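Local coordinates for protein anti-sigma-E factor RseA (Escherichia coli, PDB 1OR7) that holds the extracytoplasmic-function sigma factor sigma-E inactive as its anti-sigma factor, until regulated intramembrane proteolysis releases it, at residues M1-L6 / N26-K31. Residues are numbered along the deposited sequence; the frame is centred on the assembly and turned at random.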
ATOM      1  N   MET B   1     -12.457  -7.698  17.892  1.00 33.06           N
ATOM      2  CA  MET B   1     -11.393  -8.301  17.056  1.00 32.67           C
ATOM      3  C   MET B   1     -10.028  -8.028  17.668  1.00 30.83           C
ATOM      4  O   MET B   1      -9.795  -6.965  18.233  1.00 30.68           O
ATOM      5  CB  MET B   1     -11.467  -7.711  15.648  1.00 33.77           C
ATOM      6  CG  MET B   1     -10.204  -7.795  14.831  1.00 38.13           C
ATOM      7  SD  MET B   1     -10.491  -6.962  13.057  1.00 48.85           S
ATOM      8  CE  MET B   1     -10.222  -8.474  11.877  1.00 47.08           C
ATOM      9  N   GLN B   2      -9.141  -9.011  17.600  1.00 28.57           N
ATOM     10  CA  GLN B   2      -7.765  -8.808  18.037  1.00 26.92           C
ATOM     11  C   GLN B   2      -6.862  -8.433  16.871  1.00 24.35           C
ATOM     12  O   GLN B   2      -7.099  -8.808  15.726  1.00 23.35           O
ATOM     13  CB  GLN B   2      -7.231 -10.075  18.706  1.00 27.14           C
ATOM     14  CG  GLN B   2      -8.058 -10.541  19.911  1.00 30.17           C
ATOM     15  CD  GLN B   2      -7.885  -9.635  21.130  1.00 33.80           C
ATOM     16  OE1 GLN B   2      -6.911  -9.775  21.886  1.00 35.87           O
ATOM     17  NE2 GLN B   2      -8.831  -8.710  21.327  1.00 35.27           N
ATOM     18  N   LYS B   3      -5.802  -7.704  17.186  1.00 21.99           N
ATOM     19  CA  LYS B   3      -4.805  -7.351  16.205  1.00 20.01           C
ATOM     20  C   LYS B   3      -4.215  -8.609  15.567  1.00 17.86           C
ATOM     21  O   LYS B   3      -3.893  -8.595  14.386  1.00 15.89           O
ATOM     22  CB  LYS B   3      -3.701  -6.494  16.832  1.00 20.44           C
ATOM     23  CG  LYS B   3      -4.137  -5.074  17.147  1.00 21.96           C
ATOM     24  CD  LYS B   3      -3.007  -4.199  17.716  1.00 24.59           C
ATOM     25  CE  LYS B   3      -3.524  -2.757  17.968  1.00 26.99           C
ATOM     26  NZ  LYS B   3      -2.584  -1.870  18.720  1.00 28.79           N
ATOM     27  N   GLU B   4      -4.103  -9.701  16.320  1.00 15.67           N
ATOM     28  CA  GLU B   4      -3.552 -10.921  15.747  1.00 15.17           C
ATOM     29  C   GLU B   4      -4.421 -11.412  14.567  1.00 13.73           C
ATOM     30  O   GLU B   4      -3.910 -11.919  13.569  1.00 13.15           O
ATOM     31  CB  GLU B   4      -3.378 -12.021  16.819  1.00 15.63           C
ATOM     32  CG  GLU B   4      -2.698 -13.272  16.283  1.00 17.29           C
ATOM     33  CD  GLU B   4      -2.240 -14.234  17.374  1.00 20.05           C
ATOM     34  OE1 GLU B   4      -1.784 -13.795  18.452  1.00 24.04           O
ATOM     35  OE2 GLU B   4      -2.319 -15.442  17.143  1.00 22.74           O
ATOM     36  N   GLN B   5      -5.728 -11.237  14.690  1.00 13.50           N
ATOM     37  CA  GLN B   5      -6.674 -11.595  13.650  1.00 13.41           C
ATOM     38  C   GLN B   5      -6.476 -10.654  12.472  1.00 13.37           C
ATOM     39  O   GLN B   5      -6.527 -11.069  11.312  1.00 12.97           O
ATOM     40  CB  GLN B   5      -8.122 -11.505  14.181  1.00 13.55           C
ATOM     41  CG  GLN B   5      -8.432 -12.518  15.262  1.00 14.67           C
ATOM     42  CD  GLN B   5      -9.881 -12.428  15.764  1.00 16.72           C
ATOM     43  OE1 GLN B   5     -10.315 -11.384  16.251  1.00 17.31           O
ATOM     44  NE2 GLN B   5     -10.619 -13.505  15.618  1.00 16.17           N
ATOM     45  N   LEU B   6      -6.256  -9.379  12.761  1.00 13.33           N
ATOM     46  CA  LEU B   6      -5.949  -8.420  11.702  1.00 13.80           C
ATOM     47  C   LEU B   6      -4.680  -8.843  10.950  1.00 12.73           C
ATOM     48  O   LEU B   6      -4.616  -8.817   9.718  1.00 11.64           O
ATOM     49  CB  LEU B   6      -5.807  -7.034  12.333  1.00 14.81           C
ATOM     50  CG  LEU B   6      -5.545  -5.790  11.508  1.00 18.71           C
ATOM     51  CD1 LEU B   6      -6.014  -5.960  10.131  1.00 24.34           C
ATOM     52  CD2 LEU B   6      -6.280  -4.613  12.126  1.00 21.48           C
ATOM     53  N   ASN B  26     -13.847  -0.191  12.607  1.00 15.33           N
ATOM     54  CA  ASN B  26     -13.082   0.011  13.842  1.00 15.04           C
ATOM     55  C   ASN B  26     -11.881   0.900  13.539  1.00 14.80           C
ATOM     56  O   ASN B  26     -10.928   0.484  12.857  1.00 13.58           O
ATOM     57  CB  ASN B  26     -12.652  -1.342  14.442  1.00 15.32           C
ATOM     58  CG  ASN B  26     -11.855  -1.199  15.753  1.00 16.30           C
ATOM     59  OD1 ASN B  26     -10.915  -0.391  15.870  1.00 12.83           O
ATOM     60  ND2 ASN B  26     -12.207  -2.020  16.732  1.00 19.40           N
ATOM     61  N   PRO B  27     -11.932   2.132  14.012  1.00 14.42           N
ATOM     62  CA  PRO B  27     -10.839   3.070  13.757  1.00 15.02           C
ATOM     63  C   PRO B  27      -9.480   2.535  14.197  1.00 15.34           C
ATOM     64  O   PRO B  27      -8.518   2.714  13.469  1.00 14.58           O
ATOM     65  CB  PRO B  27     -11.252   4.328  14.545  1.00 15.13           C
ATOM     66  CG  PRO B  27     -12.741   4.222  14.649  1.00 15.50           C
ATOM     67  CD  PRO B  27     -13.038   2.751  14.772  1.00 15.11           C
ATOM     68  N   GLU B  28      -9.400   1.850  15.332  1.00 16.15           N
ATOM     69  CA  GLU B  28      -8.107   1.393  15.809  1.00 17.00           C
ATOM     70  C   GLU B  28      -7.565   0.292  14.906  1.00 16.47           C
ATOM     71  O   GLU B  28      -6.369   0.247  14.623  1.00 16.18           O
ATOM     72  CB  GLU B  28      -8.196   0.948  17.272  1.00 18.31           C
ATOM     73  CG  GLU B  28      -6.884   0.400  17.818  1.00 22.03           C
ATOM     74  CD  GLU B  28      -7.027  -0.244  19.191  1.00 28.25           C
ATOM     75  OE1 GLU B  28      -8.145  -0.228  19.772  1.00 31.52           O
ATOM     76  OE2 GLU B  28      -6.011  -0.788  19.685  1.00 32.49           O
ATOM     77  N   MET B  29      -8.445  -0.586  14.441  1.00 15.73           N
ATOM     78  CA  MET B  29      -8.032  -1.630  13.531  1.00 16.17           C
ATOM     79  C   MET B  29      -7.633  -0.987  12.206  1.00 14.45           C
ATOM     80  O   MET B  29      -6.727  -1.449  11.565  1.00 13.03           O
ATOM     81  CB  MET B  29      -9.141  -2.675  13.322  1.00 16.82           C
ATOM     82  CG  MET B  29      -9.433  -3.578  14.545  1.00 22.81           C
ATOM     83  SD  MET B  29      -7.858  -4.553  15.252  1.00 36.24           S
ATOM     84  CE  MET B  29      -7.000  -3.129  16.389  1.00 33.24           C
ATOM     85  N   GLN B  30      -8.283   0.104  11.816  1.00 13.77           N
ATOM     86  CA  GLN B  30      -7.935   0.766  10.566  1.00 13.33           C
ATOM     87  C   GLN B  30      -6.502   1.291  10.621  1.00 13.15           C
ATOM     88  O   GLN B  30      -5.741   1.187   9.645  1.00 10.88           O
ATOM     89  CB  GLN B  30      -8.935   1.871  10.225  1.00 13.53           C
ATOM     90  CG  GLN B  30     -10.257   1.321   9.614  1.00 15.89           C
ATOM     91  CD  GLN B  30     -11.428   2.280   9.789  1.00 21.52           C
ATOM     92  OE1 GLN B  30     -11.300   3.474   9.520  1.00 26.40           O
ATOM     93  NE2 GLN B  30     -12.562   1.765  10.253  1.00 24.66           N
ATOM     94  N   LYS B  31      -6.128   1.820  11.778  1.00 12.94           N
ATOM     95  CA  LYS B  31      -4.763   2.327  11.959  1.00 13.67           C
ATOM     96  C   LYS B  31      -3.755   1.211  11.870  1.00 12.60           C
ATOM     97  O   LYS B  31      -2.682   1.365  11.288  1.00 12.56           O
ATOM     98  CB  LYS B  31      -4.629   3.046  13.307  1.00 14.12           C
ATOM     99  CG  LYS B  31      -4.766   4.530  13.182  1.00 17.14           C
TER
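Bends at chi2 (-56°) and chi3 (82°) bring Met29 SD to Leu6 and Met1 and Met29 CE to Lys3. An unbranched, flexible methionine suits this place because its atoms can follow the uneven surface formed by these three residues, with CG and SD shared between Met1 and Leu6 and CE turned to Lys3. Met29 CG lies 3.8 Å from Met1 SD. Met29 SD packs 3.5 Å from Leu6 CD2, the two side chains running past one another in opposite directions, and Leu6 CD2 also comes within 3.2 Å of the backbone O of Met29. Met29 CE rests on the aliphatic part of Lys3, 3.5 Å from Lys3 CG. Beyond CG the lysine is fully extended, which lets Lys3 CG and CE pack on Met29 CE while Lys3 NZ reaches Glu28 OE2 at 3.7 Å, a long salt bridge at the exposed border. An alanine at Met29 would probably open a gap between the helices, leaving Met1 SD and Lys3 CG without these partners. Asn26, the N-cap, caps this first turn: its OD1 accepts from Met29 N at 2.9 Å, the donor above the carbonyl plane, and more weakly from Glu28 N. Leu23 of helix 17-24 also touches Met29. The contact thus packs the start of helix 3-10 against the capped N-terminus of helix 27-44, within the small helical N-terminal cytoplasmic domain of RseA that suffices to repress sigma-E.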